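Local coordinates for protein argonaute (PDB 1YVU), which uses short single-stranded DNA guides to bind complementary RNA targets and cleaves them with a divalent-metal-dependent endonuclease site, at residues Val513-Ile521 against His680-Leu690; Ser592-Asn603 against Pro640-Leu650. All blocks are in the same frame, centred on the assembly; numbering follows the deposited sequence.

Contact 1 of 2, residues Val513-Ile521 against His680-Leu690. With CA (calcium ion), chain B.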
loop_
_atom_site.group_PDB
_atom_site.type_symbol
_atom_site.label_atom_id
_atom_site.label_comp_id
_atom_site.label_asym_id
_atom_site.label_seq_id
_atom_site.Cartn_x
_atom_site.Cartn_y
_atom_site.Cartn_z
ATOM N N VAL A 513 5.629 -3.645 20.134
ATOM C CA VAL A 513 6.067 -4.954 20.598
ATOM C C VAL A 513 7.140 -5.534 19.652
ATOM O O VAL A 513 8.340 -5.430 19.927
ATOM C CB VAL A 513 4.829 -5.886 20.722
ATOM C CG1 VAL A 513 5.225 -7.329 21.098
ATOM C CG2 VAL A 513 3.888 -5.316 21.762
ATOM N N ASN A 514 6.701 -6.143 18.551
ATOM C CA ASN A 514 7.612 -6.722 17.575
ATOM C C ASN A 514 7.699 -5.816 16.336
ATOM O O ASN A 514 6.754 -5.070 16.024
ATOM C CB ASN A 514 7.168 -8.151 17.218
ATOM C CG ASN A 514 8.243 -8.943 16.447
ATOM O OD1 ASN A 514 9.427 -8.565 16.397
ATOM N ND2 ASN A 514 7.823 -10.061 15.852
ATOM N N ALA A 515 8.871 -5.869 15.694
ATOM C CA ALA A 515 9.215 -5.105 14.486
ATOM C C ALA A 515 10.266 -5.823 13.654
ATOM O O ALA A 515 11.184 -6.437 14.185
ATOM C CB ALA A 515 9.738 -3.710 14.846
ATOM N N VAL A 516 10.110 -5.734 12.342
ATOM C CA VAL A 516 11.025 -6.332 11.380
ATOM C C VAL A 516 11.408 -5.234 10.376
ATOM O O VAL A 516 10.529 -4.496 9.887
ATOM C CB VAL A 516 10.347 -7.522 10.602
ATOM C CG1 VAL A 516 11.290 -8.081 9.548
ATOM C CG2 VAL A 516 9.929 -8.649 11.556
ATOM N N ALA A 517 12.708 -5.154 10.062
ATOM C CA ALA A 517 13.249 -4.193 9.087
ATOM C C ALA A 517 13.896 -4.930 7.939
ATOM O O ALA A 517 14.722 -5.829 8.162
ATOM C CB ALA A 517 14.298 -3.280 9.727
ATOM N N PHE A 518 13.527 -4.557 6.716
ATOM C CA PHE A 518 14.144 -5.162 5.546
ATOM C C PHE A 518 14.790 -4.136 4.605
ATOM O O PHE A 518 14.113 -3.483 3.791
ATOM C CB PHE A 518 13.173 -6.082 4.798
ATOM C CG PHE A 518 13.818 -6.889 3.672
ATOM C CD1 PHE A 518 15.071 -7.523 3.850
ATOM C CD2 PHE A 518 13.169 -7.018 2.427
ATOM C CE1 PHE A 518 15.674 -8.266 2.833
ATOM C CE2 PHE A 518 13.769 -7.771 1.389
ATOM C CZ PHE A 518 15.037 -8.395 1.611
ATOM N N THR A 519 16.121 -4.118 4.653
ATOM C CA THR A 519 16.963 -3.218 3.854
ATOM C C THR A 519 17.602 -3.931 2.662
ATOM O O THR A 519 17.958 -5.124 2.734
ATOM C CB THR A 519 18.025 -2.531 4.759
ATOM O OG1 THR A 519 17.340 -1.837 5.817
ATOM C CG2 THR A 519 18.888 -1.527 3.985
ATOM N N LYS A 520 17.656 -3.195 1.549
ATOM C CA LYS A 520 18.217 -3.660 0.286
ATOM C C LYS A 520 19.146 -2.584 -0.257
ATOM O O LYS A 520 18.713 -1.500 -0.661
ATOM C CB LYS A 520 17.092 -3.906 -0.713
ATOM C CG LYS A 520 16.730 -5.326 -0.920
ATOM C CD LYS A 520 15.611 -5.449 -1.918
ATOM C CE LYS A 520 14.244 -5.245 -1.272
ATOM N NZ LYS A 520 13.216 -6.294 -1.683
ATOM N N ILE A 521 20.434 -2.873 -0.209
ATOM C CA ILE A 521 21.449 -1.947 -0.707
ATOM C C ILE A 521 21.845 -2.326 -2.141
ATOM O O ILE A 521 22.217 -3.483 -2.401
ATOM C CB ILE A 521 22.695 -1.947 0.215
ATOM C CG1 ILE A 521 22.248 -1.643 1.641
ATOM C CG2 ILE A 521 23.692 -0.891 -0.243
ATOM C CD1 ILE A 521 23.179 -2.051 2.648
ATOM N N HIS A 680 10.433 -3.342 -4.130
ATOM C CA HIS A 680 9.589 -4.432 -4.598
ATOM C C HIS A 680 9.732 -5.596 -3.661
ATOM O O HIS A 680 10.845 -6.020 -3.337
ATOM C CB HIS A 680 9.953 -4.866 -5.993
ATOM C CG HIS A 680 9.180 -6.062 -6.451
ATOM N ND1 HIS A 680 9.786 -7.286 -6.660
ATOM C CD2 HIS A 680 7.880 -6.223 -6.752
ATOM C CE1 HIS A 680 8.880 -8.146 -7.086
ATOM N NE2 HIS A 680 7.717 -7.532 -7.153
ATOM N N TYR A 681 8.571 -6.037 -3.187
ATOM C CA TYR A 681 8.408 -7.133 -2.230
ATOM C C TYR A 681 8.814 -6.806 -0.784
ATOM O O TYR A 681 8.629 -7.643 0.108
ATOM C CB TYR A 681 9.131 -8.400 -2.706
ATOM C CG TYR A 681 8.201 -9.522 -3.037
ATOM C CD1 TYR A 681 7.117 -9.332 -3.932
ATOM C CD2 TYR A 681 8.363 -10.773 -2.430
ATOM C CE1 TYR A 681 6.210 -10.367 -4.206
ATOM C CE2 TYR A 681 7.472 -11.823 -2.691
ATOM C CZ TYR A 681 6.388 -11.622 -3.579
ATOM O OH TYR A 681 5.488 -12.660 -3.810
ATOM N N SER A 682 9.346 -5.600 -0.543
ATOM C CA SER A 682 9.777 -5.214 0.801
ATOM C C SER A 682 8.688 -5.232 1.871
ATOM O O SER A 682 8.940 -5.726 2.983
ATOM C CB SER A 682 10.526 -3.884 0.808
ATOM O OG SER A 682 11.822 -4.073 0.288
ATOM N N ASP A 683 7.466 -4.817 1.510
ATOM C CA ASP A 683 6.371 -4.808 2.476
ATOM C C ASP A 683 5.777 -6.193 2.717
ATOM O O ASP A 683 5.236 -6.446 3.792
ATOM C CB ASP A 683 5.279 -3.821 2.076
ATOM C CG ASP A 683 4.405 -3.387 3.258
ATOM O OD1 ASP A 683 3.259 -3.882 3.324
ATOM O OD2 ASP A 683 4.852 -2.565 4.094
ATOM N N LYS A 684 5.880 -7.079 1.726
ATOM C CA LYS A 684 5.359 -8.443 1.879
ATOM C C LYS A 684 6.265 -9.350 2.700
ATOM O O LYS A 684 5.763 -10.152 3.476
ATOM C CB LYS A 684 4.986 -9.069 0.527
ATOM C CG LYS A 684 3.759 -8.364 -0.095
ATOM C CD LYS A 684 3.218 -8.971 -1.404
ATOM C CE LYS A 684 2.092 -8.071 -1.981
ATOM N NZ LYS A 684 1.289 -8.742 -3.054
ATOM N N ILE A 685 7.582 -9.131 2.610
ATOM C CA ILE A 685 8.611 -9.895 3.347
ATOM C C ILE A 685 8.649 -9.548 4.868
ATOM O O ILE A 685 8.745 -10.440 5.702
ATOM C CB ILE A 685 10.032 -9.721 2.670
ATOM C CG1 ILE A 685 10.021 -10.289 1.257
ATOM C CG2 ILE A 685 11.125 -10.453 3.434
ATOM C CD1 ILE A 685 11.232 -9.920 0.462
ATOM N N THR A 686 8.520 -8.266 5.216
ATOM C CA THR A 686 8.525 -7.816 6.603
ATOM C C THR A 686 7.285 -8.303 7.358
ATOM O O THR A 686 7.400 -8.828 8.461
ATOM C CB THR A 686 8.580 -6.286 6.695
ATOM O OG1 THR A 686 7.430 -5.727 6.058
ATOM C CG2 THR A 686 9.818 -5.750 6.060
ATOM N N LYS A 687 6.114 -8.188 6.737
ATOM C CA LYS A 687 4.860 -8.617 7.353
ATOM C C LYS A 687 4.784 -10.123 7.534
ATOM O O LYS A 687 3.990 -10.625 8.313
ATOM C CB LYS A 687 3.669 -8.137 6.517
ATOM C CG LYS A 687 3.337 -6.672 6.716
ATOM C CD LYS A 687 2.314 -6.167 5.714
ATOM C CE LYS A 687 1.903 -4.725 6.049
ATOM N NZ LYS A 687 0.923 -4.104 5.081
ATOM N N LEU A 688 5.655 -10.823 6.826
ATOM C CA LEU A 688 5.728 -12.277 6.850
ATOM C C LEU A 688 6.615 -12.761 8.005
ATOM O O LEU A 688 6.309 -13.751 8.693
ATOM C CB LEU A 688 6.296 -12.757 5.508
ATOM C CG LEU A 688 6.364 -14.244 5.165
ATOM C CD1 LEU A 688 5.004 -14.814 4.846
ATOM C CD2 LEU A 688 7.262 -14.423 4.010
HETATM N N MSE A 689 7.712 -12.037 8.207
HETATM C CA MSE A 689 8.672 -12.351 9.245
HETATM C C MSE A 689 8.117 -12.012 10.620
HETATM O O MSE A 689 8.482 -12.652 11.599
HETATM C CB MSE A 689 10.001 -11.645 8.968
HETATM C CG MSE A 689 10.697 -12.034 7.653
HETATM SE SE MSE A 689 10.746 -13.934 7.218
HETATM C CE MSE A 689 10.868 -13.827 5.283
ATOM N N LEU A 690 7.214 -11.025 10.664
ATOM C CA LEU A 690 6.496 -10.582 11.884
ATOM C C LEU A 690 5.597 -11.712 12.451
ATOM O O LEU A 690 5.498 -11.897 13.671
ATOM C CB LEU A 690 5.594 -9.364 11.571
ATOM C CG LEU A 690 6.073 -7.911 11.572
ATOM C CD1 LEU A 690 4.908 -6.995 11.197
ATOM C CD2 LEU A 690 6.645 -7.538 12.931
HETATM CA CA CA B . 4.814 -0.851 5.949
#
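Val516 lies at the tight centre of this contact, where strand 515-521 passes over helix 682-690 with the two axes approaching to 7.7 Å. Its two methyls divide the work. CG1, set anti to the backbone N (chi1 177°), packs on CB of Met689, a selenomethionine, at 3.8 Å, while CG2 meets Leu690 CD2 at 3.7 Å as the two side chains, running in opposing directions, lie alongside each other. Two residues on, Phe518 turns its ring obliquely across Ile685: CG2 of the isoleucine lies over one face, toward the rim, and CD1 comes within 3.5 Å of Phe518 CE2. Phe518 CB in turn rests against the methyl of Thr686, whose hydroxyl is hydrogen-bonded to Ser504. This is the RNase H fold of the PIWI domain, with a helix laid on the central sheet and presenting Asp683 on the side turned from strand 515-521; its OD2 binds the calcium ion at 2.5 Å, and Asp502 is the other protein ligand. At the helix N-terminal end the apolar packing gives way to a polar grip, as Lys520, whose chain kinks about its CG-CD bond (chi3 -83°), brings NZ round to donate to His680 O (2.9 Å). Trp705 adds a cation-pi contact to the same lysine. The Asn514 end is looser, with that residue partly exposed and its ND2 no nearer than 3.7 Å to Leu690 O.

Contact 2 of 2, residues Ser592-Asn603 against Pro640-Leu650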
loop_
_atom_site.group_PDB
_atom_site.type_symbol
_atom_site.label_atom_id
_atom_site.label_comp_id
_atom_site.label_asym_id
_atom_site.label_seq_id
_atom_site.Cartn_x
_atom_site.Cartn_y
_atom_site.Cartn_z
ATOM N N SER A 592 25.874 12.010 1.877
ATOM C CA SER A 592 24.945 12.938 1.209
ATOM C C SER A 592 23.638 12.126 0.973
ATOM O O SER A 592 23.564 11.228 0.123
ATOM C CB SER A 592 25.536 13.516 -0.096
ATOM O OG SER A 592 24.689 14.510 -0.665
ATOM N N LEU A 593 22.652 12.407 1.824
ATOM C CA LEU A 593 21.365 11.753 1.810
ATOM C C LEU A 593 20.277 12.337 0.940
ATOM O O LEU A 593 20.137 13.559 0.816
ATOM C CB LEU A 593 20.822 11.680 3.218
ATOM C CG LEU A 593 20.806 10.318 3.908
ATOM C CD1 LEU A 593 22.195 9.751 4.101
ATOM C CD2 LEU A 593 20.162 10.520 5.250
ATOM N N GLU A 594 19.511 11.418 0.347
ATOM C CA GLU A 594 18.350 11.685 -0.497
ATOM C C GLU A 594 17.302 10.709 0.032
ATOM O O GLU A 594 17.518 9.487 0.023
ATOM C CB GLU A 594 18.606 11.350 -1.966
ATOM C CG GLU A 594 19.815 11.976 -2.629
ATOM C CD GLU A 594 19.634 13.425 -3.076
ATOM O OE1 GLU A 594 18.545 13.792 -3.589
ATOM O OE2 GLU A 594 20.624 14.188 -2.960
ATOM N N LEU A 595 16.217 11.261 0.574
ATOM C CA LEU A 595 15.121 10.468 1.123
ATOM C C LEU A 595 13.866 10.517 0.290
ATOM O O LEU A 595 13.322 11.598 0.004
ATOM C CB LEU A 595 14.755 10.906 2.542
ATOM C CG LEU A 595 15.818 10.821 3.633
ATOM C CD1 LEU A 595 15.215 11.299 4.951
ATOM C CD2 LEU A 595 16.381 9.414 3.746
ATOM N N LEU A 596 13.420 9.338 -0.127
ATOM C CA LEU A 596 12.203 9.231 -0.910
ATOM C C LEU A 596 11.193 8.326 -0.246
ATOM O O LEU A 596 11.552 7.311 0.350
ATOM C CB LEU A 596 12.475 8.690 -2.313
ATOM C CG LEU A 596 13.559 9.328 -3.173
ATOM C CD1 LEU A 596 13.466 8.773 -4.536
ATOM C CD2 LEU A 596 13.371 10.787 -3.241
ATOM N N GLU A 597 9.935 8.747 -0.312
ATOM C CA GLU A 597 8.784 7.998 0.190
ATOM C C GLU A 597 8.218 7.401 -1.109
ATOM O O GLU A 597 8.270 8.066 -2.155
ATOM C CB GLU A 597 7.716 8.963 0.705
ATOM C CG GLU A 597 7.700 9.356 2.170
ATOM C CD GLU A 597 6.527 10.332 2.480
ATOM O OE1 GLU A 597 5.762 10.667 1.540
ATOM O OE2 GLU A 597 6.362 10.769 3.656
ATOM N N ILE A 598 7.756 6.146 -1.080
ATOM C CA ILE A 598 7.155 5.537 -2.285
ATOM C C ILE A 598 5.759 5.049 -1.938
ATOM O O ILE A 598 5.589 3.995 -1.347
ATOM C CB ILE A 598 8.052 4.435 -2.957
ATOM C CG1 ILE A 598 9.267 5.099 -3.618
ATOM C CG2 ILE A 598 7.265 3.674 -4.044
ATOM C CD1 ILE A 598 10.259 4.144 -4.166
ATOM N N ILE A 599 4.767 5.857 -2.301
ATOM C CA ILE A 599 3.368 5.581 -2.011
ATOM C C ILE A 599 2.683 4.881 -3.177
ATOM O O ILE A 599 2.458 5.498 -4.228
ATOM C CB ILE A 599 2.604 6.902 -1.623
ATOM C CG1 ILE A 599 3.037 7.383 -0.238
ATOM C CG2 ILE A 599 1.069 6.692 -1.580
ATOM C CD1 ILE A 599 4.279 8.165 -0.203
ATOM N N LYS A 600 2.309 3.615 -2.957
ATOM C CA LYS A 600 1.648 2.801 -3.976
ATOM C C LYS A 600 0.132 2.796 -3.924
ATOM O O LYS A 600 -0.525 2.647 -4.961
ATOM C CB LYS A 600 2.185 1.366 -3.983
ATOM C CG LYS A 600 2.412 0.702 -2.650
ATOM C CD LYS A 600 3.821 0.905 -2.138
ATOM C CE LYS A 600 3.907 0.411 -0.697
ATOM N NZ LYS A 600 3.690 -1.073 -0.553
ATOM N N ARG A 601 -0.405 3.030 -2.725
ATOM C CA ARG A 601 -1.850 3.047 -2.486
ATOM C C ARG A 601 -2.552 4.430 -2.546
ATOM O O ARG A 601 -2.003 5.433 -2.106
ATOM C CB ARG A 601 -2.139 2.366 -1.136
ATOM C CG ARG A 601 -2.643 0.912 -1.220
ATOM C CD ARG A 601 -2.555 0.181 0.133
ATOM N NE ARG A 601 -1.172 -0.204 0.449
ATOM C CZ ARG A 601 -0.772 -0.886 1.527
ATOM N NH1 ARG A 601 -1.639 -1.284 2.449
ATOM N NH2 ARG A 601 0.512 -1.198 1.669
ATOM N N ASN A 602 -3.761 4.438 -3.120
ATOM C CA ASN A 602 -4.683 5.582 -3.261
ATOM C C ASN A 602 -4.234 6.865 -3.991
ATOM O O ASN A 602 -4.643 8.004 -3.672
ATOM C CB ASN A 602 -5.333 5.904 -1.904
ATOM C CG ASN A 602 -5.854 4.660 -1.191
ATOM O OD1 ASN A 602 -6.405 3.753 -1.811
ATOM N ND2 ASN A 602 -5.642 4.601 0.113
ATOM N N ASN A 603 -3.489 6.640 -5.062
ATOM C CA ASN A 603 -2.932 7.699 -5.881
ATOM C C ASN A 603 -3.837 8.095 -7.045
ATOM O O ASN A 603 -4.827 7.404 -7.327
ATOM C CB ASN A 603 -1.579 7.212 -6.410
ATOM C CG ASN A 603 -0.578 6.992 -5.311
ATOM O OD1 ASN A 603 -0.431 7.808 -4.390
ATOM N ND2 ASN A 603 0.114 5.868 -5.391
ATOM N N PRO A 640 -0.618 4.108 -10.430
ATOM C CA PRO A 640 0.574 4.956 -10.521
ATOM C C PRO A 640 1.104 5.162 -9.111
ATOM O O PRO A 640 0.319 5.202 -8.156
ATOM C CB PRO A 640 0.007 6.280 -11.045
ATOM C CG PRO A 640 -1.296 5.937 -11.597
ATOM C CD PRO A 640 -1.823 4.925 -10.663
ATOM N N ILE A 641 2.417 5.268 -8.955
ATOM C CA ILE A 641 2.969 5.506 -7.617
ATOM C C ILE A 641 3.210 7.008 -7.376
ATOM O O ILE A 641 3.240 7.812 -8.318
ATOM C CB ILE A 641 4.264 4.675 -7.338
ATOM C CG1 ILE A 641 5.471 5.275 -8.063
ATOM C CG2 ILE A 641 4.034 3.195 -7.710
ATOM C CD1 ILE A 641 6.792 4.789 -7.561
ATOM N N LYS A 642 3.292 7.396 -6.108
ATOM C CA LYS A 642 3.554 8.785 -5.765
ATOM C C LYS A 642 4.877 8.757 -5.055
ATOM O O LYS A 642 5.044 8.062 -4.053
ATOM C CB LYS A 642 2.452 9.386 -4.890
ATOM C CG LYS A 642 2.770 10.749 -4.291
ATOM C CD LYS A 642 1.595 11.321 -3.517
ATOM C CE LYS A 642 2.091 12.119 -2.320
ATOM N NZ LYS A 642 1.044 13.036 -1.772
ATOM N N VAL A 643 5.843 9.432 -5.677
ATOM C CA VAL A 643 7.226 9.554 -5.182
ATOM C C VAL A 643 7.327 10.927 -4.541
ATOM O O VAL A 643 6.923 11.904 -5.150
ATOM C CB VAL A 643 8.253 9.507 -6.351
ATOM C CG1 VAL A 643 9.669 9.724 -5.830
ATOM C CG2 VAL A 643 8.140 8.205 -7.121
ATOM N N ARG A 644 7.850 10.985 -3.321
ATOM C CA ARG A 644 8.004 12.244 -2.622
ATOM C C ARG A 644 9.452 12.443 -2.199
ATOM O O ARG A 644 10.077 11.521 -1.682
ATOM C CB ARG A 644 7.070 12.303 -1.409
ATOM C CG ARG A 644 7.054 13.671 -0.698
ATOM C CD ARG A 644 6.270 13.653 0.597
ATOM N NE ARG A 644 6.702 14.732 1.485
ATOM C CZ ARG A 644 6.373 14.847 2.771
ATOM N NH1 ARG A 644 5.583 13.946 3.367
ATOM N NH2 ARG A 644 6.860 15.862 3.472
ATOM N N LYS A 645 10.009 13.615 -2.500
ATOM C CA LYS A 645 11.380 13.918 -2.105
ATOM C C LYS A 645 11.203 14.611 -0.789
ATOM O O LYS A 645 10.783 15.774 -0.727
ATOM C CB LYS A 645 12.083 14.844 -3.091
ATOM C CG LYS A 645 13.532 15.172 -2.701
ATOM C CD LYS A 645 14.206 16.060 -3.737
ATOM C CE LYS A 645 14.154 17.529 -3.434
ATOM N NZ LYS A 645 14.844 18.310 -4.520
ATOM N N VAL A 646 11.468 13.858 0.268
ATOM C CA VAL A 646 11.316 14.364 1.613
ATOM C C VAL A 646 12.510 15.229 1.901
ATOM O O VAL A 646 12.357 16.406 2.196
ATOM C CB VAL A 646 11.167 13.204 2.617
ATOM C CG1 VAL A 646 10.956 13.727 4.062
ATOM C CG2 VAL A 646 9.998 12.364 2.220
ATOM N N TYR A 647 13.683 14.654 1.659
ATOM C CA TYR A 647 14.971 15.299 1.859
ATOM C C TYR A 647 15.762 14.948 0.609
ATOM O O TYR A 647 15.656 13.822 0.111
ATOM C CB TYR A 647 15.635 14.737 3.122
ATOM C CG TYR A 647 16.874 15.450 3.628
ATOM C CD1 TYR A 647 16.774 16.661 4.363
ATOM C CD2 TYR A 647 18.158 14.896 3.415
ATOM C CE1 TYR A 647 17.944 17.306 4.882
ATOM C CE2 TYR A 647 19.331 15.531 3.919
ATOM C CZ TYR A 647 19.219 16.733 4.651
ATOM O OH TYR A 647 20.369 17.341 5.112
ATOM N N GLY A 648 16.491 15.924 0.067
ATOM C CA GLY A 648 17.264 15.687 -1.142
ATOM C C GLY A 648 17.839 16.895 -1.852
ATOM O O GLY A 648 17.237 17.963 -1.912
ATOM N N GLU A 649 18.995 16.669 -2.464
ATOM C CA GLU A 649 19.776 17.670 -3.190
ATOM C C GLU A 649 19.468 17.584 -4.685
ATOM O O GLU A 649 19.558 18.594 -5.397
ATOM C CB GLU A 649 21.244 17.350 -2.895
ATOM C CG GLU A 649 22.356 18.089 -3.568
ATOM C CD GLU A 649 23.658 17.327 -3.365
ATOM O OE1 GLU A 649 24.215 16.845 -4.368
ATOM O OE2 GLU A 649 24.108 17.173 -2.203
ATOM N N LEU A 650 19.097 16.373 -5.134
ATOM C CA LEU A 650 18.770 16.074 -6.542
ATOM C C LEU A 650 17.306 16.353 -6.894
ATOM O O LEU A 650 16.442 16.277 -6.037
ATOM C CB LEU A 650 19.086 14.600 -6.869
ATOM C CG LEU A 650 20.511 14.037 -6.730
ATOM C CD1 LEU A 650 20.513 12.558 -7.055
ATOM C CD2 LEU A 650 21.517 14.763 -7.611
#
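Glu597 and Arg644 run alongside each other in the same direction from paired strands, yet their flat ends are turned 90° apart, so the salt bridge from Glu597 OE2 to Arg644 NH1 (3.3 Å) is not a parallel, two-pronged one. The arginine, stretched out along its length, runs its CD past Glu597 OE1, and Val646 CG2 sits over one face of the guanidinium, toward its rim. On the reverse face of the sheet, Leu596 CD1 touches Val643 CG1 at 4.1 Å, and Ile598 CG2 meets Ile641 CD1 at 3.7 Å; helix 652-661 covers Leu596 and Val643. These antiparallel strands of the RNase H-like PIWI domain, one of them within the PIWI box, end their regular pairing in a classic beta bulge, where Val646 and Tyr647 both face Leu595. Beyond it, Glu594 bends at chi2 (-80°) and brings its carboxylate back to the chain at 648-650. Each oxygen is met on its syn side by a backbone N-H, OE1 by Leu650 N at 3.1 Å, near the carboxylate plane, and OE2 by Glu649 N at 3.0 Å, clearly tilted from it (34°). With Glu594 replaced by an alanine, the amides of Glu649 and Leu650 would probably lose their acceptors and the chain at 648-650 would be less firmly held. At the far end, Asn603 ND2 bridges two carbonyls, meeting Pro640 O in the carbonyl plane, on a lone pair (2.9 Å), but Ile599 O from above its plane (2.6 Å); Ile599 O also accepts from Lys642 N.

Contacts 1 and 2 belong to one PIWI domain, with centres 19 Å apart, and meet at its metal site. Strands 592-599 and 515-522 are separated by strands 565-570 and 497-505; the last of these carries Asp502, which shares the calcium ion with Asp683 of contact 1. From contact 2, the chain leaving strand 592-599 reaches the same place: Lys600 NZ lies 4.1 Å from Asp683 CB, and the Lys600 side chain comes to about 7 Å from the calcium ion at its nearest. Lys600 also forms a long, weak ion pair with Asp571, probably a catalytic residue. Calcium does not support cleavage, so the site is seen here with a non-catalytic ion.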